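Local coordinates for protein D-ribulose-5-phosphate 3-epimerase, putative (Plasmodium falciparum, PDB 1TQX) that probably interconverts D-ribulose 5-phosphate and D-xylulose 5-phosphate, as a TIM-barrel epimerase that binds one divalent metal ion per subunit, at residues 65-77 / 83-96. Sequence-based numbering, arbitrary orientation.
Sequences IFFDVHLMVEYPE and LKTSNQLTFHFEAL. With ZN (zinc ion), chain D.
His70 reaches His92 edge to edge: its NE2 donates to His92 NE2 at 2.7 Å, close to the His70 ring plane but 30° out of that of His92. CG anti to the backbone N (chi1 -179°) carries the His70 imidazole out from the strand, and ND1, anti to CA, meets the zinc ion at 2.3 Å; His36, Asp38 and Asp179 complete the metal site. His92 ND1 donates to Glu94 OE1 at 3.0 Å from the syn side, though 26° out of the carboxylate plane. Glu94 thus positions His92, which with the metal bond fixes the rotation of the His70 ring. Met72 CG lies over one face of that ring, offset toward its rim, and touches His92 NE2 at 3.6 Å.

Nearer the strand starts, on the side carrying His70 and Thr90, Gln88 NE2 meets Asp68 OD1 at 2.9 Å from above the carboxylate plane, and a water links this oxygen to Thr90 OG1. Asp68 OD2 accepts from Gln177 and is hydrogen-bonded to the zinc ligand His36. Asn87 CB sits over the centre of the Phe66 ring in a CH-pi contact, while Phe67 O accepts from the backbone N of both Asn87 and Gln88. Val69 N bonds to Gln88 O, Thr90 N to Val69 O, and Leu71 N to Thr90 O.

On the opposite side, Val69 and Leu71 pack against Leu83 and Leu89, and Pro76 CB meets Phe91 CB at 3.7 Å. Strands 66-72 and 88-92, parallel neighbours in the TIM barrel, lie between strands 34-40 and 116-121, with helix 100-111 against Pro76 and Phe91.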
ATOM      1  N   ILE A  65     -15.456   2.205  -0.094  1.00 26.97           N
ATOM      2  CA  ILE A  65     -14.035   2.031   0.177  1.00 24.29           C
ATOM      3  C   ILE A  65     -13.213   1.459  -0.990  1.00 23.11           C
ATOM      4  O   ILE A  65     -13.592   0.476  -1.624  1.00 24.08           O
ATOM      5  CB  ILE A  65     -13.820   1.215   1.479  1.00 23.14           C
ATOM      6  CG1 ILE A  65     -12.430   1.521   2.043  1.00 21.94           C
ATOM      7  CG2 ILE A  65     -14.000  -0.276   1.217  1.00 22.81           C
ATOM      8  CD1 ILE A  65     -12.278   1.205   3.530  1.00 20.87           C
ATOM      9  N   PHE A  66     -12.090   2.122  -1.260  1.00 22.10           N
ATOM     10  CA  PHE A  66     -11.135   1.810  -2.333  1.00 21.49           C
ATOM     11  C   PHE A  66     -10.311   0.552  -2.008  1.00 21.17           C
ATOM     12  O   PHE A  66      -9.690   0.474  -0.949  1.00 20.31           O
ATOM     13  CB  PHE A  66     -10.222   3.032  -2.477  1.00 19.44           C
ATOM     14  CG  PHE A  66      -9.257   2.986  -3.633  1.00 21.71           C
ATOM     15  CD1 PHE A  66      -9.506   3.727  -4.789  1.00 20.71           C
ATOM     16  CD2 PHE A  66      -8.032   2.331  -3.513  1.00 22.01           C
ATOM     17  CE1 PHE A  66      -8.545   3.830  -5.802  1.00 23.98           C
ATOM     18  CE2 PHE A  66      -7.061   2.425  -4.522  1.00 22.73           C
ATOM     19  CZ  PHE A  66      -7.320   3.179  -5.664  1.00 24.82           C
ATOM     20  N   PHE A  67     -10.302  -0.416  -2.922  1.00 19.09           N
ATOM     21  CA  PHE A  67      -9.556  -1.655  -2.718  1.00 19.73           C
ATOM     22  C   PHE A  67      -8.101  -1.520  -3.162  1.00 20.18           C
ATOM     23  O   PHE A  67      -7.798  -1.499  -4.358  1.00 20.62           O
ATOM     24  CB  PHE A  67     -10.238  -2.811  -3.470  1.00 20.58           C
ATOM     25  CG  PHE A  67     -11.322  -3.504  -2.676  1.00 21.65           C
ATOM     26  CD1 PHE A  67     -12.277  -2.776  -1.961  1.00 22.00           C
ATOM     27  CD2 PHE A  67     -11.402  -4.895  -2.662  1.00 20.90           C
ATOM     28  CE1 PHE A  67     -13.291  -3.434  -1.247  1.00 22.82           C
ATOM     29  CE2 PHE A  67     -12.413  -5.559  -1.951  1.00 21.64           C
ATOM     30  CZ  PHE A  67     -13.355  -4.827  -1.247  1.00 23.86           C
ATOM     31  N   ASP A  68      -7.204  -1.425  -2.188  1.00 19.25           N
ATOM     32  CA  ASP A  68      -5.779  -1.273  -2.452  1.00 20.39           C
ATOM     33  C   ASP A  68      -5.062  -2.594  -2.143  1.00 20.21           C
ATOM     34  O   ASP A  68      -4.818  -2.936  -0.984  1.00 19.21           O
ATOM     35  CB  ASP A  68      -5.262  -0.112  -1.596  1.00 19.68           C
ATOM     36  CG  ASP A  68      -3.773   0.076  -1.685  1.00 20.99           C
ATOM     37  OD1 ASP A  68      -3.201  -0.055  -2.790  1.00 19.71           O
ATOM     38  OD2 ASP A  68      -3.177   0.390  -0.631  1.00 22.71           O
ATOM     39  N   VAL A  69      -4.726  -3.329  -3.199  1.00 20.13           N
ATOM     40  CA  VAL A  69      -4.085  -4.636  -3.064  1.00 19.85           C
ATOM     41  C   VAL A  69      -2.570  -4.611  -3.222  1.00 19.33           C
ATOM     42  O   VAL A  69      -2.048  -4.231  -4.271  1.00 19.40           O
ATOM     43  CB  VAL A  69      -4.670  -5.651  -4.088  1.00 19.18           C
ATOM     44  CG1 VAL A  69      -4.156  -7.050  -3.777  1.00 18.03           C
ATOM     45  CG2 VAL A  69      -6.201  -5.620  -4.042  1.00 16.42           C
ATOM     46  N   HIS A  70      -1.870  -5.025  -2.169  1.00 18.92           N
ATOM     47  CA  HIS A  70      -0.414  -5.069  -2.179  1.00 18.51           C
ATOM     48  C   HIS A  70      -0.013  -6.516  -2.452  1.00 17.82           C
ATOM     49  O   HIS A  70      -0.151  -7.380  -1.588  1.00 16.46           O
ATOM     50  CB  HIS A  70       0.139  -4.614  -0.821  1.00 19.79           C
ATOM     51  CG  HIS A  70       1.634  -4.608  -0.741  1.00 21.69           C
ATOM     52  ND1 HIS A  70       2.312  -4.265   0.411  1.00 21.70           N
ATOM     53  CD2 HIS A  70       2.582  -4.919  -1.657  1.00 21.46           C
ATOM     54  CE1 HIS A  70       3.612  -4.367   0.200  1.00 21.21           C
ATOM     55  NE2 HIS A  70       3.803  -4.761  -1.046  1.00 23.72           N
ATOM     56  N   LEU A  71       0.482  -6.770  -3.658  1.00 17.50           N
ATOM     57  CA  LEU A  71       0.883  -8.109  -4.064  1.00 18.36           C
ATOM     58  C   LEU A  71       2.320  -8.462  -3.692  1.00 18.79           C
ATOM     59  O   LEU A  71       3.248  -8.188  -4.446  1.00 17.69           O
ATOM     60  CB  LEU A  71       0.694  -8.266  -5.579  1.00 17.95           C
ATOM     61  CG  LEU A  71      -0.743  -8.063  -6.080  1.00 19.39           C
ATOM     62  CD1 LEU A  71      -0.753  -7.880  -7.598  1.00 17.57           C
ATOM     63  CD2 LEU A  71      -1.594  -9.255  -5.666  1.00 20.34           C
ATOM     64  N   MET A  72       2.503  -9.052  -2.515  1.00 17.61           N
ATOM     65  CA  MET A  72       3.833  -9.481  -2.085  1.00 19.77           C
ATOM     66  C   MET A  72       3.901 -10.939  -2.518  1.00 18.94           C
ATOM     67  O   MET A  72       3.917 -11.852  -1.692  1.00 17.23           O
ATOM     68  CB  MET A  72       3.977  -9.369  -0.565  1.00 20.56           C
ATOM     69  CG  MET A  72       4.124  -7.934  -0.082  1.00 22.67           C
ATOM     70  SD  MET A  72       4.111  -7.756   1.718  1.00 26.50           S
ATOM     71  CE  MET A  72       2.399  -7.330   1.998  1.00 29.46           C
ATOM     72  N   VAL A  73       3.933 -11.140  -3.831  1.00 18.82           N
ATOM     73  CA  VAL A  73       3.940 -12.477  -4.405  1.00 19.32           C
ATOM     74  C   VAL A  73       4.845 -12.589  -5.620  1.00 21.41           C
ATOM     75  O   VAL A  73       5.253 -11.584  -6.203  1.00 19.83           O
ATOM     76  CB  VAL A  73       2.532 -12.864  -4.892  1.00 18.80           C
ATOM     77  CG1 VAL A  73       1.527 -12.790  -3.744  1.00 18.93           C
ATOM     78  CG2 VAL A  73       2.109 -11.920  -6.028  1.00 19.87           C
ATOM     79  N   GLU A  74       5.155 -13.829  -5.992  1.00 21.16           N
ATOM     80  CA  GLU A  74       5.939 -14.080  -7.192  1.00 22.73           C
ATOM     81  C   GLU A  74       4.875 -14.119  -8.289  1.00 21.91           C
ATOM     82  O   GLU A  74       3.706 -14.396  -8.006  1.00 21.88           O
ATOM     83  CB  GLU A  74       6.642 -15.446  -7.133  1.00 23.12           C
ATOM     84  CG  GLU A  74       7.503 -15.690  -5.901  1.00 26.41           C
ATOM     85  CD  GLU A  74       8.366 -16.943  -6.019  1.00 26.90           C
ATOM     86  OE1 GLU A  74       7.862 -17.978  -6.510  1.00 25.25           O
ATOM     87  OE2 GLU A  74       9.546 -16.891  -5.606  1.00 24.78           O
ATOM     88  N   TYR A  75       5.270 -13.839  -9.526  1.00 22.23           N
ATOM     89  CA  TYR A  75       4.341 -13.873 -10.654  1.00 23.12           C
ATOM     90  C   TYR A  75       3.107 -12.991 -10.450  1.00 22.32           C
ATOM     91  O   TYR A  75       1.978 -13.448 -10.638  1.00 22.02           O
ATOM     92  CB  TYR A  75       3.883 -15.316 -10.902  1.00 26.48           C
ATOM     93  CG  TYR A  75       5.010 -16.318 -10.948  1.00 29.94           C
ATOM     94  CD1 TYR A  75       5.977 -16.258 -11.946  1.00 32.41           C
ATOM     95  CD2 TYR A  75       5.110 -17.329  -9.995  1.00 32.22           C
ATOM     96  CE1 TYR A  75       7.018 -17.180 -11.997  1.00 34.31           C
ATOM     97  CE2 TYR A  75       6.151 -18.261 -10.036  1.00 33.90           C
ATOM     98  CZ  TYR A  75       7.099 -18.177 -11.043  1.00 36.12           C
ATOM     99  OH  TYR A  75       8.130 -19.092 -11.108  1.00 39.13           O
ATOM    100  N   PRO A  76       3.298 -11.719 -10.076  1.00 22.52           N
ATOM    101  CA  PRO A  76       2.137 -10.844  -9.869  1.00 22.22           C
ATOM    102  C   PRO A  76       1.218 -10.710 -11.089  1.00 23.38           C
ATOM    103  O   PRO A  76       0.036 -10.401 -10.948  1.00 22.47           O
ATOM    104  CB  PRO A  76       2.775  -9.514  -9.469  1.00 22.41           C
ATOM    105  CG  PRO A  76       4.098  -9.541 -10.182  1.00 21.46           C
ATOM    106  CD  PRO A  76       4.554 -10.967  -9.916  1.00 21.54           C
ATOM    107  N   GLU A  77       1.764 -10.944 -12.279  1.00 24.14           N
ATOM    108  CA  GLU A  77       0.979 -10.859 -13.510  1.00 24.58           C
ATOM    109  C   GLU A  77      -0.227 -11.815 -13.465  1.00 23.85           C
ATOM    110  O   GLU A  77      -1.288 -11.524 -14.020  1.00 21.41           O
ATOM    111  CB  GLU A  77       1.872 -11.192 -14.716  1.00 27.83           C
ATOM    112  CG  GLU A  77       2.571 -12.561 -14.627  1.00 29.99           C
ATOM    113  CD  GLU A  77       3.953 -12.517 -13.967  1.00 34.83           C
ATOM    114  OE1 GLU A  77       4.290 -11.516 -13.295  1.00 29.76           O
ATOM    115  OE2 GLU A  77       4.707 -13.505 -14.118  1.00 38.63           O
ATOM    116  N   LEU A  83      -8.382 -10.040 -10.054  1.00 18.49           N
ATOM    117  CA  LEU A  83      -8.756  -8.937  -9.170  1.00 19.16           C
ATOM    118  C   LEU A  83      -9.319  -7.733  -9.923  1.00 19.44           C
ATOM    119  O   LEU A  83      -9.048  -6.577  -9.570  1.00 18.07           O
ATOM    120  CB  LEU A  83      -7.530  -8.519  -8.344  1.00 18.59           C
ATOM    121  CG  LEU A  83      -6.971  -9.584  -7.383  1.00 19.42           C
ATOM    122  CD1 LEU A  83      -5.544  -9.228  -6.978  1.00 18.91           C
ATOM    123  CD2 LEU A  83      -7.885  -9.693  -6.154  1.00 16.69           C
ATOM    124  N   LYS A  84     -10.111  -8.006 -10.953  1.00 19.06           N
ATOM    125  CA  LYS A  84     -10.698  -6.941 -11.763  1.00 21.10           C
ATOM    126  C   LYS A  84     -11.610  -5.993 -10.988  1.00 20.94           C
ATOM    127  O   LYS A  84     -11.783  -4.844 -11.392  1.00 21.55           O
ATOM    128  CB  LYS A  84     -11.502  -7.530 -12.931  1.00 22.57           C
ATOM    129  CG  LYS A  84     -10.698  -8.340 -13.948  1.00 25.36           C
ATOM    130  CD  LYS A  84     -11.604  -8.730 -15.126  1.00 25.83           C
ATOM    131  CE  LYS A  84     -10.932  -9.679 -16.095  1.00 29.69           C
ATOM    132  NZ  LYS A  84     -10.814 -11.070 -15.559  1.00 25.88           N
ATOM    133  N   THR A  85     -12.204  -6.461  -9.892  1.00 20.90           N
ATOM    134  CA  THR A  85     -13.099  -5.599  -9.129  1.00 22.77           C
ATOM    135  C   THR A  85     -12.393  -4.725  -8.091  1.00 22.04           C
ATOM    136  O   THR A  85     -13.046  -3.922  -7.430  1.00 21.04           O
ATOM    137  CB  THR A  85     -14.223  -6.405  -8.416  1.00 23.36           C
ATOM    138  OG1 THR A  85     -13.642  -7.313  -7.469  1.00 23.90           O
ATOM    139  CG2 THR A  85     -15.056  -7.187  -9.441  1.00 23.60           C
ATOM    140  N   SER A  86     -11.076  -4.877  -7.947  1.00 20.97           N
ATOM    141  CA  SER A  86     -10.325  -4.052  -6.998  1.00 20.43           C
ATOM    142  C   SER A  86     -10.052  -2.678  -7.617  1.00 21.79           C
ATOM    143  O   SER A  86     -10.518  -2.398  -8.724  1.00 22.08           O
ATOM    144  CB  SER A  86      -9.014  -4.744  -6.605  1.00 20.39           C
ATOM    145  OG  SER A  86      -9.276  -5.831  -5.725  1.00 18.33           O
ATOM    146  N   ASN A  87      -9.307  -1.820  -6.919  1.00 20.80           N
ATOM    147  CA  ASN A  87      -9.031  -0.475  -7.426  1.00 21.66           C
ATOM    148  C   ASN A  87      -7.575  -0.204  -7.803  1.00 22.38           C
ATOM    149  O   ASN A  87      -7.300   0.477  -8.794  1.00 21.75           O
ATOM    150  CB  ASN A  87      -9.517   0.563  -6.414  1.00 22.37           C
ATOM    151  CG  ASN A  87     -11.021   0.649  -6.364  1.00 25.47           C
ATOM    152  OD1 ASN A  87     -11.656   1.147  -7.298  1.00 28.41           O
ATOM    153  ND2 ASN A  87     -11.609   0.145  -5.288  1.00 18.03           N
ATOM    154  N   GLN A  88      -6.643  -0.709  -7.004  1.00 21.20           N
ATOM    155  CA  GLN A  88      -5.232  -0.559  -7.318  1.00 19.49           C
ATOM    156  C   GLN A  88      -4.506  -1.850  -7.021  1.00 20.00           C
ATOM    157  O   GLN A  88      -4.774  -2.502  -6.011  1.00 18.28           O
ATOM    158  CB  GLN A  88      -4.569   0.564  -6.512  1.00 20.61           C
ATOM    159  CG  GLN A  88      -3.049   0.593  -6.700  1.00 19.55           C
ATOM    160  CD  GLN A  88      -2.394   1.836  -6.120  1.00 21.97           C
ATOM    161  OE1 GLN A  88      -2.043   2.759  -6.848  1.00 21.91           O
ATOM    162  NE2 GLN A  88      -2.233   1.864  -4.802  1.00 19.74           N
ATOM    163  N   LEU A  89      -3.600  -2.220  -7.919  1.00 18.71           N
ATOM    164  CA  LEU A  89      -2.790  -3.413  -7.743  1.00 19.51           C
ATOM    165  C   LEU A  89      -1.351  -2.929  -7.665  1.00 20.04           C
ATOM    166  O   LEU A  89      -0.861  -2.247  -8.570  1.00 20.79           O
ATOM    167  CB  LEU A  89      -2.949  -4.377  -8.927  1.00 18.35           C
ATOM    168  CG  LEU A  89      -4.345  -4.945  -9.206  1.00 19.80           C
ATOM    169  CD1 LEU A  89      -4.229  -6.015 -10.311  1.00 17.94           C
ATOM    170  CD2 LEU A  89      -4.949  -5.553  -7.940  1.00 18.85           C
ATOM    171  N   THR A  90      -0.683  -3.262  -6.567  1.00 21.08           N
ATOM    172  CA  THR A  90       0.704  -2.860  -6.358  1.00 20.04           C
ATOM    173  C   THR A  90       1.596  -4.094  -6.354  1.00 19.93           C
ATOM    174  O   THR A  90       1.416  -4.992  -5.530  1.00 18.79           O
ATOM    175  CB  THR A  90       0.860  -2.113  -5.007  1.00 20.56           C
ATOM    176  OG1 THR A  90       0.091  -0.906  -5.042  1.00 19.50           O
ATOM    177  CG2 THR A  90       2.327  -1.772  -4.732  1.00 19.04           C
ATOM    178  N   PHE A  91       2.545  -4.153  -7.284  1.00 19.81           N
ATOM    179  CA  PHE A  91       3.447  -5.298  -7.340  1.00 20.27           C
ATOM    180  C   PHE A  91       4.848  -4.864  -6.931  1.00 20.56           C
ATOM    181  O   PHE A  91       5.138  -3.666  -6.872  1.00 19.46           O
ATOM    182  CB  PHE A  91       3.456  -5.918  -8.751  1.00 20.69           C
ATOM    183  CG  PHE A  91       4.003  -5.015  -9.822  1.00 20.66           C
ATOM    184  CD1 PHE A  91       5.368  -4.991 -10.105  1.00 22.61           C
ATOM    185  CD2 PHE A  91       3.150  -4.205 -10.568  1.00 20.50           C
ATOM    186  CE1 PHE A  91       5.875  -4.174 -11.120  1.00 21.66           C
ATOM    187  CE2 PHE A  91       3.652  -3.384 -11.586  1.00 21.46           C
ATOM    188  CZ  PHE A  91       5.016  -3.372 -11.859  1.00 21.57           C
ATOM    189  N   HIS A  92       5.709  -5.833  -6.631  1.00 19.81           N
ATOM    190  CA  HIS A  92       7.070  -5.523  -6.217  1.00 19.27           C
ATOM    191  C   HIS A  92       8.079  -5.459  -7.349  1.00 20.85           C
ATOM    192  O   HIS A  92       8.115  -6.321  -8.221  1.00 21.15           O
ATOM    193  CB  HIS A  92       7.542  -6.527  -5.158  1.00 19.87           C
ATOM    194  CG  HIS A  92       7.221  -6.107  -3.757  1.00 20.30           C
ATOM    195  ND1 HIS A  92       8.058  -5.299  -3.015  1.00 19.86           N
ATOM    196  CD2 HIS A  92       6.112  -6.293  -3.003  1.00 19.80           C
ATOM    197  CE1 HIS A  92       7.475  -4.999  -1.869  1.00 20.69           C
ATOM    198  NE2 HIS A  92       6.291  -5.588  -1.837  1.00 20.78           N
ATOM    199  N   PHE A  93       8.895  -4.409  -7.317  1.00 20.89           N
ATOM    200  CA  PHE A  93       9.952  -4.189  -8.297  1.00 21.37           C
ATOM    201  C   PHE A  93      10.830  -5.440  -8.282  1.00 22.55           C
ATOM    202  O   PHE A  93      11.267  -5.921  -9.330  1.00 23.14           O
ATOM    203  CB  PHE A  93      10.751  -2.941  -7.879  1.00 21.36           C
ATOM    204  CG  PHE A  93      11.872  -2.551  -8.819  1.00 22.51           C
ATOM    205  CD1 PHE A  93      11.628  -2.279 -10.162  1.00 22.89           C
ATOM    206  CD2 PHE A  93      13.164  -2.372  -8.328  1.00 22.99           C
ATOM    207  CE1 PHE A  93      12.657  -1.829 -11.000  1.00 23.92           C
ATOM    208  CE2 PHE A  93      14.195  -1.922  -9.159  1.00 23.67           C
ATOM    209  CZ  PHE A  93      13.936  -1.650 -10.495  1.00 24.54           C
ATOM    210  N   GLU A  94      11.059  -5.978  -7.084  1.00 21.74           N
ATOM    211  CA  GLU A  94      11.897  -7.163  -6.922  1.00 23.08           C
ATOM    212  C   GLU A  94      11.277  -8.443  -7.472  1.00 22.98           C
ATOM    213  O   GLU A  94      11.995  -9.369  -7.848  1.00 25.13           O
ATOM    214  CB  GLU A  94      12.253  -7.376  -5.443  1.00 22.72           C
ATOM    215  CG  GLU A  94      12.929  -6.178  -4.776  1.00 23.21           C
ATOM    216  CD  GLU A  94      11.930  -5.169  -4.246  1.00 23.64           C
ATOM    217  OE1 GLU A  94      10.718  -5.375  -4.450  1.00 23.21           O
ATOM    218  OE2 GLU A  94      12.351  -4.172  -3.621  1.00 22.86           O
ATOM    219  N   ALA A  95       9.950  -8.502  -7.515  1.00 22.81           N
ATOM    220  CA  ALA A  95       9.271  -9.691  -8.020  1.00 23.71           C
ATOM    221  C   ALA A  95       9.555  -9.888  -9.511  1.00 23.18           C
ATOM    222  O   ALA A  95       9.476 -11.007 -10.021  1.00 25.22           O
ATOM    223  CB  ALA A  95       7.765  -9.581  -7.779  1.00 22.72           C
ATOM    224  N   LEU A  96       9.872  -8.797 -10.202  1.00 23.45           N
ATOM    225  CA  LEU A  96      10.186  -8.847 -11.625  1.00 25.81           C
ATOM    226  C   LEU A  96      11.684  -8.668 -11.852  1.00 27.06           C
ATOM    227  O   LEU A  96      12.109  -8.105 -12.863  1.00 27.32           O
ATOM    228  CB  LEU A  96       9.411  -7.766 -12.388  1.00 25.38           C
ATOM    229  CG  LEU A  96       7.999  -8.152 -12.838  1.00 27.99           C
ATOM    230  CD1 LEU A  96       7.201  -8.631 -11.643  1.00 24.70           C
ATOM    231  CD2 LEU A  96       7.311  -6.963 -13.507  1.00 27.27           C
TER
HETATM  232 ZN    ZN D 900       1.127  -3.700   2.298  1.00 23.78          ZN
HETATM  233  O   HOH W   1      -0.443  -0.337  -2.479  1.00 19.20           O
HETATM  234  O   HOH W   2       4.742  -8.642  -6.681  1.00 20.42           O
HETATM  235  O   HOH W   3       7.891 -13.293 -10.072  1.00 28.12           O